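Local coordinates for protein signal recognition particle receptor subunit beta (Mus musculus, PDB 2FH5) that binds GTP and, as part of the signal recognition particle receptor, helps target nascent secretory proteins to the endoplasmic reticulum membrane, at residues K173-E176 with F177-P181. Residues are numbered along the deposited sequence; the frame is centred on the assembly and turned at random.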
ATOM      1  N   LYS B 173     -17.680 -30.638 -11.535  1.00 67.28           N
ATOM      2  CA  LYS B 173     -16.628 -31.091 -10.626  1.00 70.37           C
ATOM      3  C   LYS B 173     -16.177 -29.989  -9.657  1.00 68.89           C
ATOM      4  O   LYS B 173     -16.046 -28.824 -10.048  1.00 69.28           O
ATOM      5  CB  LYS B 173     -15.416 -31.610 -11.404  1.00 76.75           C
ATOM      6  CG  LYS B 173     -14.476 -32.399 -10.496  1.00 86.12           C
ATOM      7  CD  LYS B 173     -13.092 -32.644 -11.083  1.00 89.22           C
ATOM      8  CE  LYS B 173     -12.184 -33.176  -9.981  1.00 94.04           C
ATOM      9  NZ  LYS B 173     -12.296 -32.314  -8.740  1.00 92.21           N
ATOM     10  N   GLU B 174     -15.944 -30.367  -8.399  1.00 66.96           N
ATOM     11  CA  GLU B 174     -15.500 -29.435  -7.363  1.00 67.47           C
ATOM     12  C   GLU B 174     -14.326 -28.578  -7.854  1.00 64.45           C
ATOM     13  O   GLU B 174     -13.303 -29.102  -8.294  1.00 62.34           O
ATOM     14  CB  GLU B 174     -15.096 -30.208  -6.103  1.00 71.34           C
ATOM     15  CG  GLU B 174     -16.202 -31.118  -5.564  1.00 83.01           C
ATOM     16  CD  GLU B 174     -17.225 -30.396  -4.682  1.00 88.31           C
ATOM     17  OE1 GLU B 174     -16.904 -30.139  -3.500  1.00 91.92           O
ATOM     18  OE2 GLU B 174     -18.342 -30.088  -5.162  1.00 86.74           O
ATOM     19  N   PHE B 175     -14.485 -27.257  -7.768  1.00 61.16           N
ATOM     20  CA  PHE B 175     -13.463 -26.312  -8.221  1.00 57.08           C
ATOM     21  C   PHE B 175     -12.058 -26.520  -7.683  1.00 53.91           C
ATOM     22  O   PHE B 175     -11.877 -26.843  -6.514  1.00 52.87           O
ATOM     23  CB  PHE B 175     -13.841 -24.866  -7.885  1.00 54.18           C
ATOM     24  CG  PHE B 175     -12.805 -23.876  -8.338  1.00 48.48           C
ATOM     25  CD1 PHE B 175     -12.731 -23.502  -9.672  1.00 47.89           C
ATOM     26  CD2 PHE B 175     -11.821 -23.436  -7.473  1.00 42.06           C
ATOM     27  CE1 PHE B 175     -11.691 -22.722 -10.137  1.00 44.41           C
ATOM     28  CE2 PHE B 175     -10.768 -22.652  -7.943  1.00 44.86           C
ATOM     29  CZ  PHE B 175     -10.710 -22.302  -9.273  1.00 39.17           C
ATOM     30  N   GLU B 176     -11.072 -26.300  -8.550  1.00 51.30           N
ATOM     31  CA  GLU B 176      -9.663 -26.401  -8.185  1.00 55.43           C
ATOM     32  C   GLU B 176      -8.942 -25.483  -9.139  1.00 53.63           C
ATOM     33  O   GLU B 176      -9.356 -25.346 -10.279  1.00 56.84           O
ATOM     34  CB  GLU B 176      -9.137 -27.835  -8.335  1.00 56.85           C
ATOM     35  CG  GLU B 176      -9.420 -28.706  -7.125  1.00 66.54           C
ATOM     36  CD  GLU B 176      -9.039 -30.163  -7.336  1.00 71.74           C
ATOM     37  OE1 GLU B 176      -7.833 -30.473  -7.461  1.00 70.62           O
ATOM     38  OE2 GLU B 176      -9.965 -31.000  -7.375  1.00 78.68           O
ATOM     39  N   PHE B 177      -7.876 -24.842  -8.676  1.00 53.81           N
ATOM     40  CA  PHE B 177      -7.118 -23.929  -9.526  1.00 53.33           C
ATOM     41  C   PHE B 177      -6.515 -24.591 -10.764  1.00 52.83           C
ATOM     42  O   PHE B 177      -6.414 -23.951 -11.812  1.00 55.12           O
ATOM     43  CB  PHE B 177      -6.028 -23.245  -8.705  1.00 51.82           C
ATOM     44  CG  PHE B 177      -6.554 -22.211  -7.736  1.00 51.00           C
ATOM     45  CD1 PHE B 177      -6.990 -20.966  -8.193  1.00 50.65           C
ATOM     46  CD2 PHE B 177      -6.620 -22.487  -6.365  1.00 48.36           C
ATOM     47  CE1 PHE B 177      -7.489 -20.000  -7.288  1.00 51.69           C
ATOM     48  CE2 PHE B 177      -7.113 -21.537  -5.451  1.00 49.76           C
ATOM     49  CZ  PHE B 177      -7.549 -20.292  -5.910  1.00 46.72           C
ATOM     50  N   SER B 178      -6.123 -25.860 -10.658  1.00 54.42           N
ATOM     51  CA  SER B 178      -5.547 -26.586 -11.805  1.00 55.93           C
ATOM     52  C   SER B 178      -6.505 -26.699 -13.018  1.00 53.98           C
ATOM     53  O   SER B 178      -6.057 -26.822 -14.150  1.00 56.95           O
ATOM     54  CB  SER B 178      -5.108 -27.987 -11.384  1.00 53.97           C
ATOM     55  OG  SER B 178      -6.234 -28.768 -11.027  1.00 62.12           O
ATOM     56  N   GLN B 179      -7.813 -26.646 -12.783  1.00 48.49           N
ATOM     57  CA  GLN B 179      -8.784 -26.723 -13.872  1.00 48.72           C
ATOM     58  C   GLN B 179      -8.819 -25.422 -14.681  1.00 52.86           C
ATOM     59  O   GLN B 179      -9.536 -25.303 -15.677  1.00 57.94           O
ATOM     60  CB  GLN B 179     -10.194 -26.974 -13.318  1.00 41.14           C
ATOM     61  CG  GLN B 179     -10.269 -28.018 -12.232  1.00 46.56           C
ATOM     62  CD  GLN B 179     -11.619 -28.033 -11.564  1.00 56.60           C
ATOM     63  OE1 GLN B 179     -12.502 -27.232 -11.910  1.00 59.91           O
ATOM     64  NE2 GLN B 179     -11.802 -28.943 -10.597  1.00 53.66           N
ATOM     65  N   LEU B 180      -8.047 -24.438 -14.262  1.00 54.75           N
ATOM     66  CA  LEU B 180      -8.081 -23.162 -14.943  1.00 55.79           C
ATOM     67  C   LEU B 180      -7.168 -23.035 -16.137  1.00 55.67           C
ATOM     68  O   LEU B 180      -6.047 -23.548 -16.130  1.00 57.60           O
ATOM     69  CB  LEU B 180      -7.726 -22.037 -13.959  1.00 58.00           C
ATOM     70  CG  LEU B 180      -8.687 -21.646 -12.837  1.00 56.31           C
ATOM     71  CD1 LEU B 180      -8.155 -20.411 -12.137  1.00 51.51           C
ATOM     72  CD2 LEU B 180     -10.063 -21.367 -13.417  1.00 53.82           C
ATOM     73  N   PRO B 181      -7.642 -22.353 -17.191  1.00 55.87           N
ATOM     74  CA  PRO B 181      -6.816 -22.152 -18.385  1.00 56.58           C
ATOM     75  C   PRO B 181      -5.865 -20.979 -18.083  1.00 59.68           C
ATOM     76  O   PRO B 181      -5.832 -20.003 -18.840  1.00 64.57           O
ATOM     77  CB  PRO B 181      -7.838 -21.790 -19.461  1.00 54.33           C
ATOM     78  CG  PRO B 181      -8.907 -21.055 -18.678  1.00 53.93           C
ATOM     79  CD  PRO B 181      -9.038 -21.936 -17.437  1.00 56.15           C
TER
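Gln179 turns its CG opposite its own carbonyl carbon (chi1 -44°) and runs extended beyond, so that its amide doubles back over the backbone of 174-176 to reach Glu174 O, while the CG of Phe175 lies opposite its backbone N (chi1 180°), carrying the ring towards Phe177 and Leu180. The amide NE2 donates to Glu174 O at 2.8 Å, an appreciably bent bond whose donor is tilted from the carbonyl plane. A second link, from Gln179 N to Glu176 O at 3.2 Å, closes the start of the 3-10 turn, and the aliphatic CG of the glutamine rests against the same oxygen. The Lys173 chain, bent at its last torsion, brings NZ beside the amide and into a salt bridge with Glu176 OE2 at 3.0 Å, met nearly along the C-O axis; NZ also makes a weak bond to Glu174 O, which thus receives two donors. With an alanine at this position in place of Gln179, Glu174 O would probably lose its stronger donor and keep just the weak lysine bond of these two, and the contact of the amide over the backbone is likely to go. This loop with its short 3-10 turn leads from helix 133-150 into edge strand 184-188 of the P-loop GTPase fold, away from the nucleotide site. Its apolar side packs inward: the edge of Phe175 meets the face of Phe177, CE2 lying over the ring centre, with centroids 5.4 Å apart and planes at 81°. Leu180 CD2 touches the rim of the Phe175 ring, near its plane, at 3.9 Å from CE1. Asn145 OD1 and Glu141 OE2 of helix 133-150 accept bonds from Phe175 N and Phe177 N. Leu144 of that helix touches both rings, and Leu106 of helix 91-110 touches Phe177 and Leu180.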